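Local coordinates for protein tyrocidine synthase 2 (Brevibacillus parabrevis, PDB 6TA8) that is a large multidomain synthetase, represented here by a domain of the condensation family, at residues L37-K42 with L363-T368; Q209-S214 with E308-E313; E216-V221 with S369-P374; V221-N226 with R352-G357. One frame throughout, in Å; residues are numbered along the deposited sequence.

Contact 1 (L37-K42 with L363-T368)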
loop_
_atom_site.group_PDB
_atom_site.type_symbol
_atom_site.label_atom_id
_atom_site.label_comp_id
_atom_site.label_asym_id
_atom_site.label_seq_id
_atom_site.Cartn_x
_atom_site.Cartn_y
_atom_site.Cartn_z
ATOM N N LEU A 37 8.020 -16.578 4.548
ATOM C CA LEU A 37 7.333 -15.331 4.860
ATOM C C LEU A 37 8.275 -14.153 4.640
ATOM O O LEU A 37 9.370 -14.109 5.209
ATOM C CB LEU A 37 6.822 -15.350 6.300
ATOM C CG LEU A 37 5.644 -16.274 6.621
ATOM C CD1 LEU A 37 5.381 -16.301 8.118
ATOM C CD2 LEU A 37 4.397 -15.844 5.865
ATOM N N THR A 38 7.848 -13.200 3.814
ATOM C CA THR A 38 8.614 -11.987 3.599
ATOM C C THR A 38 8.526 -11.090 4.835
ATOM O O THR A 38 7.658 -11.286 5.690
ATOM C CB THR A 38 8.104 -11.254 2.359
ATOM O OG1 THR A 38 6.729 -10.897 2.538
ATOM C CG2 THR A 38 8.238 -12.137 1.130
ATOM N N PRO A 39 9.433 -10.111 4.966
ATOM C CA PRO A 39 9.389 -9.240 6.157
ATOM C C PRO A 39 8.050 -8.554 6.372
ATOM O O PRO A 39 7.581 -8.476 7.515
ATOM C CB PRO A 39 10.507 -8.225 5.880
ATOM C CG PRO A 39 11.469 -8.963 5.030
ATOM C CD PRO A 39 10.642 -9.869 4.158
ATOM N N ILE A 40 7.421 -8.049 5.309
ATOM C CA ILE A 40 6.130 -7.389 5.474
ATOM C C ILE A 40 5.051 -8.406 5.823
ATOM O O ILE A 40 4.044 -8.062 6.456
ATOM C CB ILE A 40 5.776 -6.583 4.210
ATOM C CG1 ILE A 40 4.606 -5.636 4.485
ATOM C CG2 ILE A 40 5.464 -7.509 3.042
ATOM C CD1 ILE A 40 4.841 -4.690 5.642
ATOM N N GLN A 41 5.240 -9.669 5.435
ATOM C CA GLN A 41 4.315 -10.716 5.844
ATOM C C GLN A 41 4.541 -11.116 7.296
ATOM O O GLN A 41 3.578 -11.364 8.031
ATOM C CB GLN A 41 4.454 -11.927 4.922
ATOM C CG GLN A 41 3.834 -11.727 3.548
ATOM C CD GLN A 41 4.151 -12.860 2.596
ATOM O OE1 GLN A 41 5.167 -13.541 2.740
ATOM N NE2 GLN A 41 3.282 -13.069 1.613
ATOM N N LYS A 42 5.805 -11.180 7.723
ATOM C CA LYS A 42 6.103 -11.450 9.127
ATOM C C LYS A 42 5.581 -10.334 10.022
ATOM O O LYS A 42 5.089 -10.592 11.127
ATOM C CB LYS A 42 7.610 -11.624 9.320
ATOM C CG LYS A 42 8.099 -13.060 9.256
ATOM C CD LYS A 42 9.501 -13.178 9.837
ATOM C CE LYS A 42 9.938 -14.627 9.961
ATOM N NZ LYS A 42 10.213 -15.240 8.632
ATOM N N LEU A 363 16.896 -6.831 7.787
ATOM C CA LEU A 363 17.927 -7.031 8.796
ATOM C C LEU A 363 17.358 -7.462 10.142
ATOM O O LEU A 363 18.086 -8.060 10.942
ATOM C CB LEU A 363 18.748 -5.750 8.968
ATOM C CG LEU A 363 19.799 -5.451 7.895
ATOM C CD1 LEU A 363 20.276 -4.007 7.993
ATOM C CD2 LEU A 363 20.972 -6.413 8.003
ATOM N N ARG A 364 16.084 -7.177 10.415
ATOM C CA ARG A 364 15.482 -7.530 11.695
ATOM C C ARG A 364 14.563 -8.742 11.620
ATOM O O ARG A 364 14.107 -9.215 12.666
ATOM C CB ARG A 364 14.696 -6.341 12.265
ATOM C CG ARG A 364 13.554 -5.866 11.391
ATOM C CD ARG A 364 12.666 -4.877 12.130
ATOM N NE ARG A 364 11.974 -5.492 13.258
ATOM C CZ ARG A 364 10.774 -6.060 13.178
ATOM N NH1 ARG A 364 10.132 -6.100 12.020
ATOM N NH2 ARG A 364 10.218 -6.593 14.257
ATOM N N THR A 365 14.282 -9.257 10.426
ATOM C CA THR A 365 13.366 -10.378 10.271
ATOM C C THR A 365 13.967 -11.582 9.561
ATOM O O THR A 365 13.501 -12.700 9.786
ATOM C CB THR A 365 12.106 -9.942 9.507
ATOM O OG1 THR A 365 12.483 -9.198 8.342
ATOM C CG2 THR A 365 11.217 -9.080 10.389
ATOM N N LEU A 366 14.984 -11.390 8.718
ATOM C CA LEU A 366 15.529 -12.476 7.917
ATOM C C LEU A 366 17.017 -12.728 8.116
ATOM O O LEU A 366 17.465 -13.852 7.869
ATOM C CB LEU A 366 15.280 -12.218 6.422
ATOM C CG LEU A 366 13.834 -11.995 5.978
ATOM C CD1 LEU A 366 13.773 -11.799 4.472
ATOM C CD2 LEU A 366 12.949 -13.154 6.411
ATOM N N THR A 367 17.790 -11.731 8.541
ATOM C CA THR A 367 19.232 -11.901 8.661
ATOM C C THR A 367 19.565 -12.872 9.789
ATOM O O THR A 367 19.087 -12.720 10.917
ATOM C CB THR A 367 19.908 -10.553 8.905
ATOM O OG1 THR A 367 19.635 -9.676 7.806
ATOM C CG2 THR A 367 21.414 -10.728 9.040
ATOM N N THR A 368 20.394 -13.868 9.480
ATOM C CA THR A 368 20.744 -14.939 10.411
ATOM C C THR A 368 22.121 -14.738 11.033
ATOM O O THR A 368 22.904 -15.686 11.133
ATOM C CB THR A 368 20.679 -16.291 9.707
ATOM O OG1 THR A 368 21.900 -16.515 8.990
ATOM C CG2 THR A 368 19.514 -16.329 8.731
#
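The backbones come closest where Pro-39, in the first turn of helix 39-46, faces Thr-365, with their CA atoms 5.8 Å apart. The hydroxyl of Thr-365 lies against the proline ring, with OG1 3.3 Å from Pro-39 CB. It gets there because chi1 of Thr-365 (47°) sets OG1 between the backbone N and the carbonyl carbon. Leu-366 packs on the same proline at about a right angle, with CD1 3.7 Å from Pro-39 CD. Its other methyl, CD2, is 3.9 Å from Leu-37 O. Lys-42 runs past Thr-365 in the opposite direction. Its CD is 4.0 Å from Thr-365 O, and the bend at chi4 brings NZ near Leu-366 CD2. Van der Waals touches make up the contact. Pro-39 directly follows the capping residue of the helix. Thr-38 N donates an almost straight bond (169°) to Gln-41 OE1, at 2.9 Å. Thr-38 OG1 accepts a weak bond from Gln-41 N in return. Helix 201-212 also reaches Pro-39, through Leu-208. Thr-38 and Gln-41 form a capping box, so this is a capped helix N terminus whose first-turn proline meets Thr-365 and Leu-366, where helix 359-365 runs into a loop, within a condensation-family domain.

Contact 2 (Q209-S214 with E308-E313)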
loop_
_atom_site.group_PDB
_atom_site.type_symbol
_atom_site.label_atom_id
_atom_site.label_comp_id
_atom_site.label_asym_id
_atom_site.label_seq_id
_atom_site.Cartn_x
_atom_site.Cartn_y
_atom_site.Cartn_z
ATOM N N GLN A 209 15.977 -14.413 1.071
ATOM C CA GLN A 209 16.738 -14.945 2.197
ATOM C C GLN A 209 18.227 -14.999 1.879
ATOM O O GLN A 209 19.064 -14.761 2.756
ATOM C CB GLN A 209 16.212 -16.330 2.578
ATOM C CG GLN A 209 16.931 -16.967 3.759
ATOM C CD GLN A 209 16.814 -16.146 5.029
ATOM O OE1 GLN A 209 15.734 -15.672 5.381
ATOM N NE2 GLN A 209 17.931 -15.975 5.726
ATOM N N LYS A 210 18.577 -15.311 0.628
ATOM C CA LYS A 210 19.981 -15.297 0.229
ATOM C C LYS A 210 20.551 -13.886 0.287
ATOM O O LYS A 210 21.666 -13.679 0.782
ATOM C CB LYS A 210 20.134 -15.882 -1.174
ATOM C CG LYS A 210 19.765 -17.352 -1.282
ATOM C CD LYS A 210 19.813 -17.824 -2.726
ATOM C CE LYS A 210 19.494 -19.306 -2.836
ATOM N NZ LYS A 210 19.442 -19.756 -4.254
ATOM N N TYR A 211 19.801 -12.902 -0.214
ATOM C CA TYR A 211 20.228 -11.512 -0.104
ATOM C C TYR A 211 20.237 -11.047 1.346
ATOM O O TYR A 211 20.988 -10.130 1.697
ATOM C CB TYR A 211 19.319 -10.622 -0.952
ATOM C CG TYR A 211 19.599 -9.142 -0.828
ATOM C CD1 TYR A 211 20.676 -8.561 -1.484
ATOM C CD2 TYR A 211 18.781 -8.324 -0.061
ATOM C CE1 TYR A 211 20.933 -7.207 -1.374
ATOM C CE2 TYR A 211 19.029 -6.970 0.056
ATOM C CZ TYR A 211 20.106 -6.417 -0.603
ATOM O OH TYR A 211 20.356 -5.069 -0.490
ATOM N N ALA A 212 19.415 -11.663 2.199
ATOM C CA ALA A 212 19.413 -11.311 3.614
ATOM C C ALA A 212 20.735 -11.674 4.276
ATOM O O ALA A 212 21.245 -10.922 5.113
ATOM C CB ALA A 212 18.251 -12.004 4.326
ATOM N N ASP A 213 21.303 -12.823 3.914
ATOM C CA ASP A 213 22.571 -13.278 4.463
ATOM C C ASP A 213 23.758 -12.893 3.592
ATOM O O ASP A 213 24.883 -13.318 3.871
ATOM C CB ASP A 213 22.540 -14.793 4.673
ATOM C CG ASP A 213 21.617 -15.202 5.804
ATOM O OD1 ASP A 213 21.610 -14.508 6.843
ATOM O OD2 ASP A 213 20.898 -16.212 5.654
ATOM N N SER A 214 23.534 -12.103 2.544
ATOM C CA SER A 214 24.633 -11.618 1.729
ATOM C C SER A 214 25.421 -10.553 2.489
ATOM O O SER A 214 25.040 -10.112 3.578
ATOM C CB SER A 214 24.114 -11.056 0.406
ATOM O OG SER A 214 23.398 -9.851 0.609
ATOM N N GLU A 308 13.138 -3.873 -5.373
ATOM C CA GLU A 308 14.486 -3.407 -5.649
ATOM C C GLU A 308 15.383 -4.572 -6.066
ATOM O O GLU A 308 14.958 -5.727 -6.144
ATOM C CB GLU A 308 15.058 -2.688 -4.427
ATOM C CG GLU A 308 14.165 -1.588 -3.877
ATOM C CD GLU A 308 14.132 -0.362 -4.767
ATOM O OE1 GLU A 308 15.142 -0.092 -5.451
ATOM O OE2 GLU A 308 13.094 0.334 -4.783
ATOM N N ASP A 309 16.647 -4.259 -6.334
ATOM C CA ASP A 309 17.624 -5.257 -6.758
ATOM C C ASP A 309 18.150 -5.994 -5.533
ATOM O O ASP A 309 18.895 -5.426 -4.729
ATOM C CB ASP A 309 18.759 -4.590 -7.531
ATOM C CG ASP A 309 19.807 -5.581 -8.009
ATOM O OD1 ASP A 309 19.505 -6.790 -8.075
ATOM O OD2 ASP A 309 20.936 -5.145 -8.320
ATOM N N ILE A 310 17.760 -7.258 -5.386
ATOM C CA ILE A 310 18.271 -8.108 -4.317
ATOM C C ILE A 310 19.243 -9.107 -4.928
ATOM O O ILE A 310 19.327 -10.260 -4.487
ATOM C CB ILE A 310 17.130 -8.817 -3.564
ATOM C CG1 ILE A 310 16.255 -9.613 -4.536
ATOM C CG2 ILE A 310 16.288 -7.806 -2.798
ATOM C CD1 ILE A 310 15.200 -10.458 -3.854
ATOM N N GLN A 311 19.977 -8.663 -5.952
ATOM C CA GLN A 311 20.913 -9.489 -6.710
ATOM C C GLN A 311 20.186 -10.619 -7.432
ATOM O O GLN A 311 18.952 -10.693 -7.397
ATOM C CB GLN A 311 22.013 -10.043 -5.798
ATOM C CG GLN A 311 22.831 -8.966 -5.095
ATOM C CD GLN A 311 23.753 -9.530 -4.031
ATOM O OE1 GLN A 311 23.750 -10.731 -3.762
ATOM N NE2 GLN A 311 24.548 -8.661 -3.417
ATOM N N ASN A 312 20.945 -11.487 -8.103
ATOM C CA ASN A 312 20.449 -12.612 -8.895
ATOM C C ASN A 312 19.643 -12.176 -10.113
ATOM O O ASN A 312 18.968 -13.012 -10.729
ATOM C CB ASN A 312 19.615 -13.581 -8.047
ATOM C CG ASN A 312 19.573 -14.980 -8.629
ATOM O OD1 ASN A 312 20.338 -15.857 -8.228
ATOM N ND2 ASN A 312 18.673 -15.197 -9.582
ATOM N N GLU A 313 19.698 -10.893 -10.482
ATOM C CA GLU A 313 19.027 -10.375 -11.679
ATOM C C GLU A 313 17.529 -10.673 -11.662
ATOM O O GLU A 313 16.931 -11.003 -12.689
ATOM C CB GLU A 313 19.673 -10.923 -12.954
ATOM C CG GLU A 313 21.180 -10.735 -13.019
ATOM C CD GLU A 313 21.931 -12.052 -12.996
ATOM O OE1 GLU A 313 21.364 -13.070 -13.446
ATOM O OE2 GLU A 313 23.090 -12.069 -12.528
#
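Tyr-211 lays one face of its ring on Ile-310. The CA of Ile-310 sits 4.0 Å from the ring centroid and 19° off the ring normal, a CH-pi contact placed somewhat toward the rim. Ile-310 CB touches Tyr-211 CG at 3.7 Å. The CG2 branch covers the neighbouring part of the ring, 3.7 Å from Tyr-211 CD2. Ile-310 O also comes close, 3.6 Å from Tyr-211 CB. The ring reaches the loop because its CG is anti to the backbone N (chi1 175°). The CG1 branch of Ile-310 leads away from the tyrosine, and the side chain also meets Trp-204 and Leu-208 of helix 201-212.

The tyrosine stands in the last turn of that helix. The partner is the loop between strands 297-304 and 325-332, so the contact pins a strand connection to a helix end. The loop is shaped by an Asx turn: Asp-309 OD1 accepts from Gln-311 N at 2.9 Å, with the donor well above the carboxylate plane. On the other side the helix finishes at Ala-212. There Ser-214 OG donates to Tyr-211 O at 2.7 Å, tilted 30° from the carbonyl plane.

Gln-311 approaches the tyrosine at the ring edge, with CD 4.1 Å from Tyr-211 CD1. Its chain is extended beyond CG. The amide nitrogen is directed to Glu-216, although that bond is very short in the model and its exact length is doubtful. Gln-207 of helix 201-212 donates to Ile-310 O, so the carbonyl beside the tyrosine also has a polar partner.

Contact 3 (E216-V221 with S369-P374)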
loop_
_atom_site.group_PDB
_atom_site.type_symbol
_atom_site.label_atom_id
_atom_site.label_comp_id
_atom_site.label_asym_id
_atom_site.label_seq_id
_atom_site.Cartn_x
_atom_site.Cartn_y
_atom_site.Cartn_z
ATOM N N GLU A 216 26.483 -7.598 0.851
ATOM C CA GLU A 216 26.091 -6.267 0.401
ATOM C C GLU A 216 25.142 -5.616 1.398
ATOM O O GLU A 216 25.232 -4.411 1.663
ATOM C CB GLU A 216 25.448 -6.346 -0.984
ATOM C CG GLU A 216 24.799 -5.050 -1.444
ATOM C CD GLU A 216 23.969 -5.224 -2.701
ATOM O OE1 GLU A 216 23.924 -6.352 -3.237
ATOM O OE2 GLU A 216 23.359 -4.232 -3.154
ATOM N N LEU A 217 24.227 -6.405 1.968
ATOM C CA LEU A 217 23.314 -5.882 2.977
ATOM C C LEU A 217 24.043 -5.542 4.271
ATOM O O LEU A 217 23.658 -4.596 4.967
ATOM C CB LEU A 217 22.197 -6.893 3.241
ATOM C CG LEU A 217 21.151 -6.534 4.298
ATOM C CD1 LEU A 217 20.480 -5.214 3.957
ATOM C CD2 LEU A 217 20.123 -7.645 4.428
ATOM N N LEU A 218 25.097 -6.291 4.603
ATOM C CA LEU A 218 25.863 -6.015 5.813
ATOM C C LEU A 218 26.562 -4.663 5.759
ATOM O O LEU A 218 26.928 -4.125 6.810
ATOM C CB LEU A 218 26.888 -7.126 6.044
ATOM C CG LEU A 218 26.363 -8.378 6.745
ATOM C CD1 LEU A 218 27.248 -9.577 6.453
ATOM C CD2 LEU A 218 26.275 -8.130 8.237
ATOM N N ARG A 219 26.758 -4.107 4.563
ATOM C CA ARG A 219 27.368 -2.792 4.417
ATOM C C ARG A 219 26.419 -1.657 4.781
ATOM O O ARG A 219 26.852 -0.500 4.820
ATOM C CB ARG A 219 27.870 -2.607 2.983
ATOM C CG ARG A 219 28.881 -3.658 2.548
ATOM C CD ARG A 219 29.530 -3.297 1.223
ATOM N NE ARG A 219 29.056 -4.138 0.128
ATOM C CZ ARG A 219 28.502 -3.673 -0.987
ATOM N NH1 ARG A 219 28.349 -2.367 -1.159
ATOM N NH2 ARG A 219 28.103 -4.512 -1.933
ATOM N N GLU A 220 25.149 -1.958 5.049
ATOM C CA GLU A 220 24.166 -0.956 5.437
ATOM C C GLU A 220 24.070 -0.761 6.944
ATOM O O GLU A 220 23.482 0.232 7.384
ATOM C CB GLU A 220 22.778 -1.337 4.910
ATOM C CG GLU A 220 22.610 -1.252 3.406
ATOM C CD GLU A 220 21.184 -1.549 2.977
ATOM O OE1 GLU A 220 20.994 -2.357 2.043
ATOM O OE2 GLU A 220 20.253 -0.980 3.584
ATOM N N VAL A 221 24.628 -1.680 7.738
ATOM C CA VAL A 221 24.416 -1.655 9.183
ATOM C C VAL A 221 24.942 -0.360 9.788
ATOM O O VAL A 221 24.334 0.204 10.706
ATOM C CB VAL A 221 25.062 -2.891 9.839
ATOM C CG1 VAL A 221 24.784 -2.907 11.334
ATOM C CG2 VAL A 221 24.552 -4.165 9.183
ATOM N N SER A 369 22.448 -13.519 11.461
ATOM C CA SER A 369 23.756 -13.263 12.046
ATOM C C SER A 369 23.677 -12.033 12.937
ATOM O O SER A 369 23.017 -11.050 12.591
ATOM C CB SER A 369 24.824 -13.061 10.964
ATOM O OG SER A 369 24.541 -11.918 10.175
ATOM N N GLN A 370 24.351 -12.099 14.083
ATOM C CA GLN A 370 24.475 -10.942 14.962
ATOM C C GLN A 370 25.380 -9.915 14.294
ATOM O O GLN A 370 26.582 -10.150 14.127
ATOM C CB GLN A 370 25.023 -11.363 16.322
ATOM C CG GLN A 370 23.972 -11.923 17.271
ATOM C CD GLN A 370 23.470 -10.891 18.264
ATOM O OE1 GLN A 370 24.237 -10.066 18.760
ATOM N NE2 GLN A 370 22.175 -10.933 18.559
ATOM N N LEU A 371 24.805 -8.780 13.909
ATOM C CA LEU A 371 25.538 -7.788 13.135
ATOM C C LEU A 371 26.622 -7.137 13.986
ATOM O O LEU A 371 26.397 -6.797 15.151
ATOM C CB LEU A 371 24.577 -6.730 12.590
ATOM C CG LEU A 371 23.492 -7.207 11.611
ATOM C CD1 LEU A 371 24.003 -8.334 10.722
ATOM C CD2 LEU A 371 22.211 -7.627 12.332
ATOM N N GLN A 372 27.806 -6.969 13.394
ATOM C CA GLN A 372 28.962 -6.480 14.142
ATOM C C GLN A 372 28.713 -5.149 14.845
ATOM O O GLN A 372 29.133 -5.015 16.007
ATOM C CB GLN A 372 30.181 -6.399 13.210
ATOM C CG GLN A 372 30.511 -7.710 12.511
ATOM C CD GLN A 372 30.646 -7.556 11.006
ATOM O OE1 GLN A 372 31.090 -6.518 10.515
ATOM N NE2 GLN A 372 30.262 -8.591 10.269
ATOM N N PRO A 373 28.074 -4.150 14.240
ATOM C CA PRO A 373 27.547 -3.035 15.031
ATOM C C PRO A 373 26.199 -3.402 15.623
ATOM O O PRO A 373 25.274 -3.779 14.888
ATOM C CB PRO A 373 27.416 -1.894 14.007
ATOM C CG PRO A 373 28.136 -2.372 12.773
ATOM C CD PRO A 373 27.997 -3.854 12.799
ATOM N N PRO A 374 26.051 -3.324 16.949
ATOM C CA PRO A 374 24.794 -3.756 17.580
ATOM C C PRO A 374 23.589 -2.940 17.138
ATOM O O PRO A 374 23.281 -1.900 17.728
ATOM C CB PRO A 374 25.072 -3.574 19.079
ATOM C CG PRO A 374 26.565 -3.575 19.198
ATOM C CD PRO A 374 27.063 -2.929 17.942
#
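Leu-218 and Val-221 carry this side of the contact, and both meet Leu-371. Taken in order, Glu-216 comes first and turns to other partners. It forms a salt bridge with Lys-355. Leu-217 packs on Ile-362 and Leu-363 of helix 359-365. Leu-218 is the first to reach across. Its CD2 methyl lies 3.4 Å from Leu-371 CD1, which is close for two methyl carbons. The two leucines meet at a slant, by one branch each. The end of Gln-372 flanks the same methyl, with NE2 4.5 Å from Leu-218 CD2.

Val-221 then gives the broadest surface, and it is buried. Its two methyls divide the work. CG1 is anti to the backbone N (chi1 -177°) and rests on the ring of Pro-373, 3.7 Å from both CD and CG. The same methyl is 4.0 Å from Leu-371 CB. CG2 lies beside the backbone N and faces Leu-371 CG, also at 4.0 Å. Leu-371 is thus gripped from two positions three residues apart, with Leu-218 at its CD1 end and Val-221 at its root. Apart from the amide end of Gln-372, the touches are between apolar side chains.

Residues 216-220 wind like a helix, held by hydrogen bonds such as Glu-220 N to Leu-217 O, and 369-374 is an irregular loop. The arrangement is a small apolar cluster near the surface, joining two loops. It fastens the loop after helix 359-365 to the approach of helix 221-229.

Contact 4 (V221-N226 with R352-G357)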
loop_
_atom_site.group_PDB
_atom_site.type_symbol
_atom_site.label_atom_id
_atom_site.label_comp_id
_atom_site.label_asym_id
_atom_site.label_seq_id
_atom_site.Cartn_x
_atom_site.Cartn_y
_atom_site.Cartn_z
ATOM N N VAL A 221 24.628 -1.680 7.738
ATOM C CA VAL A 221 24.416 -1.655 9.183
ATOM C C VAL A 221 24.942 -0.360 9.788
ATOM O O VAL A 221 24.334 0.204 10.706
ATOM C CB VAL A 221 25.062 -2.891 9.839
ATOM C CG1 VAL A 221 24.784 -2.907 11.334
ATOM C CG2 VAL A 221 24.552 -4.165 9.183
ATOM N N ALA A 222 26.074 0.137 9.281
ATOM C CA ALA A 222 26.640 1.371 9.817
ATOM C C ALA A 222 25.703 2.556 9.615
ATOM O O ALA A 222 25.652 3.455 10.462
ATOM C CB ALA A 222 27.997 1.651 9.172
ATOM N N TYR A 223 24.956 2.576 8.511
ATOM C CA TYR A 223 24.033 3.679 8.266
ATOM C C TYR A 223 22.832 3.609 9.200
ATOM O O TYR A 223 22.485 4.598 9.857
ATOM C CB TYR A 223 23.576 3.675 6.807
ATOM C CG TYR A 223 22.401 4.589 6.554
ATOM C CD1 TYR A 223 22.576 5.962 6.457
ATOM C CD2 TYR A 223 21.114 4.081 6.422
ATOM C CE1 TYR A 223 21.506 6.804 6.232
ATOM C CE2 TYR A 223 20.036 4.917 6.197
ATOM C CZ TYR A 223 20.240 6.277 6.102
ATOM O OH TYR A 223 19.175 7.118 5.879
ATOM N N TRP A 224 22.176 2.447 9.266
ATOM C CA TRP A 224 21.003 2.309 10.122
ATOM C C TRP A 224 21.362 2.440 11.596
ATOM O O TRP A 224 20.550 2.934 12.387
ATOM C CB TRP A 224 20.313 0.970 9.861
ATOM C CG TRP A 224 19.843 0.790 8.449
ATOM C CD1 TRP A 224 20.327 -0.096 7.532
ATOM C CD2 TRP A 224 18.793 1.513 7.792
ATOM N NE1 TRP A 224 19.645 0.030 6.345
ATOM C CE2 TRP A 224 18.698 1.011 6.479
ATOM C CE3 TRP A 224 17.925 2.536 8.187
ATOM C CZ2 TRP A 224 17.771 1.495 5.559
ATOM C CZ3 TRP A 224 17.005 3.016 7.271
ATOM C CH2 TRP A 224 16.936 2.495 5.973
ATOM N N HIS A 225 22.563 2.005 11.987
ATOM C CA HIS A 225 22.996 2.184 13.369
ATOM C C HIS A 225 23.302 3.647 13.661
ATOM O O HIS A 225 22.991 4.147 14.749
ATOM C CB HIS A 225 24.218 1.314 13.657
ATOM C CG HIS A 225 24.732 1.437 15.057
ATOM N ND1 HIS A 225 24.032 0.972 16.149
ATOM C CD2 HIS A 225 25.877 1.971 15.544
ATOM C CE1 HIS A 225 24.723 1.216 17.249
ATOM N NE2 HIS A 225 25.847 1.822 16.909
ATOM N N ASN A 226 23.918 4.346 12.704
ATOM C CA ASN A 226 24.142 5.780 12.862
ATOM C C ASN A 226 22.822 6.527 12.984
ATOM O O ASN A 226 22.707 7.481 13.761
ATOM C CB ASN A 226 24.954 6.317 11.682
ATOM C CG ASN A 226 25.108 7.829 11.714
ATOM O OD1 ASN A 226 24.202 8.567 11.322
ATOM N ND2 ASN A 226 26.262 8.295 12.176
ATOM N N ARG A 352 20.710 9.559 0.837
ATOM C CA ARG A 352 21.585 8.838 1.753
ATOM C C ARG A 352 21.049 7.452 2.092
ATOM O O ARG A 352 21.826 6.582 2.496
ATOM C CB ARG A 352 21.781 9.658 3.032
ATOM C CG ARG A 352 22.927 9.194 3.916
ATOM C CD ARG A 352 22.921 9.907 5.262
ATOM N NE ARG A 352 23.229 11.329 5.140
ATOM C CZ ARG A 352 22.378 12.309 5.426
ATOM N NH1 ARG A 352 21.154 12.029 5.855
ATOM N NH2 ARG A 352 22.751 13.574 5.285
ATOM N N ILE A 353 19.750 7.228 1.931
ATOM C CA ILE A 353 19.161 5.919 2.242
ATOM C C ILE A 353 19.542 4.927 1.148
ATOM O O ILE A 353 19.389 5.237 -0.047
ATOM C CB ILE A 353 17.641 6.036 2.374
ATOM C CG1 ILE A 353 17.278 7.183 3.320
ATOM C CG2 ILE A 353 17.042 4.723 2.861
ATOM C CD1 ILE A 353 15.806 7.254 3.668
ATOM N N PRO A 354 20.039 3.735 1.494
ATOM C CA PRO A 354 20.432 2.772 0.457
ATOM C C PRO A 354 19.283 1.906 -0.041
ATOM O O PRO A 354 18.560 1.294 0.753
ATOM C CB PRO A 354 21.499 1.928 1.164
ATOM C CG PRO A 354 21.086 1.952 2.600
ATOM C CD PRO A 354 20.428 3.290 2.844
ATOM N N LYS A 355 19.109 1.860 -1.365
ATOM C CA LYS A 355 18.168 0.949 -2.020
ATOM C C LYS A 355 16.740 1.130 -1.509
ATOM O O LYS A 355 15.997 0.161 -1.336
ATOM C CB LYS A 355 18.616 -0.507 -1.865
ATOM C CG LYS A 355 19.707 -0.922 -2.838
ATOM C CD LYS A 355 19.902 -2.428 -2.837
ATOM C CE LYS A 355 20.773 -2.864 -3.999
ATOM N NZ LYS A 355 20.919 -4.344 -4.056
ATOM N N LYS A 356 16.353 2.384 -1.269
ATOM C CA LYS A 356 14.987 2.733 -0.869
ATOM C C LYS A 356 14.576 2.016 0.416
ATOM O O LYS A 356 13.432 1.584 0.568
ATOM C CB LYS A 356 13.992 2.442 -1.995
ATOM C CG LYS A 356 14.387 3.032 -3.340
ATOM C CD LYS A 356 14.139 4.530 -3.383
ATOM C CE LYS A 356 14.064 5.028 -4.816
ATOM N NZ LYS A 356 13.087 4.240 -5.621
ATOM N N GLY A 357 15.523 1.875 1.341
ATOM C CA GLY A 357 15.234 1.322 2.653
ATOM C C GLY A 357 14.728 -0.101 2.666
ATOM O O GLY A 357 14.151 -0.530 3.668
#
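Tyr-223 has the carbonyl of Arg-352 over one face, its O 3.7 Å above the ring plane and displaced toward the rim. At its edge, in plane, lies Trp-224 CE2. The indole of Trp-224 in turn carries Tyr-223 CD2 over the centre of one face, and Gly-357 CA touches its edge, 3.9 Å from CZ2. Tyr-360 makes an edge-to-face ring contact with the same indole.

The tyrosine ring is hemmed in by three consecutive residues. Arg-352 crosses it at about a right angle, and its CD is 3.5 Å from Tyr-223 CE1. The guanidinium plane lies 27° from the ring plane, so the two are nearly coplanar. Pro-354 CD sits 3.7 Å from Tyr-223 CD2. Near the hydroxyl, Ile-353 CG1 comes within 3.2 Å of Tyr-223 OH. The phenol reaches these residues because its CG is anti to the backbone N (chi1 167°).

Here the first turns of helix 221-229 rest on the connection between helices 339-351 and 359-365. That connection ends in a tight left-handed turn. Lys-355, Lys-356 and Gly-357 all have positive phi, and Gly-357 N bonds to Pro-354 O at 3.1 Å. The turn brings the glycine backbone up to the indole.

Ile-353 splits its branches between the two aromatics. CG1 goes to the tyrosine, while CG2 is 3.8 Å from Trp-224 CH2. The indole nitrogen is taken by Glu-220, one turn earlier, which helps fix the rotation of the ring. Ile-353 also touches Tyr-327 and Val-329 of strand 325-332.

In the fold
From the N terminus, residues 37-42 open the longest loop, which contact 1 closes at 363-368. Contacts 2 and 4 are nested inside it. Contact 2 runs from the end of helix 201-212 to the loop after strand 297-304. Contact 3 starts at 216-221 and closes at 369-374, so it crosses contacts 1 and 2 and encloses contact 4, with which it shares Val-221. Contact 4 also crosses contact 2. Their centres lie 11 to 17 Å apart. A hydrogen bond between Thr-368 and Asp-213 links contacts 1 and 2. Together they tie helices 39-46, 201-212 and 221-229 to the region between strands 297-304 and 383-390.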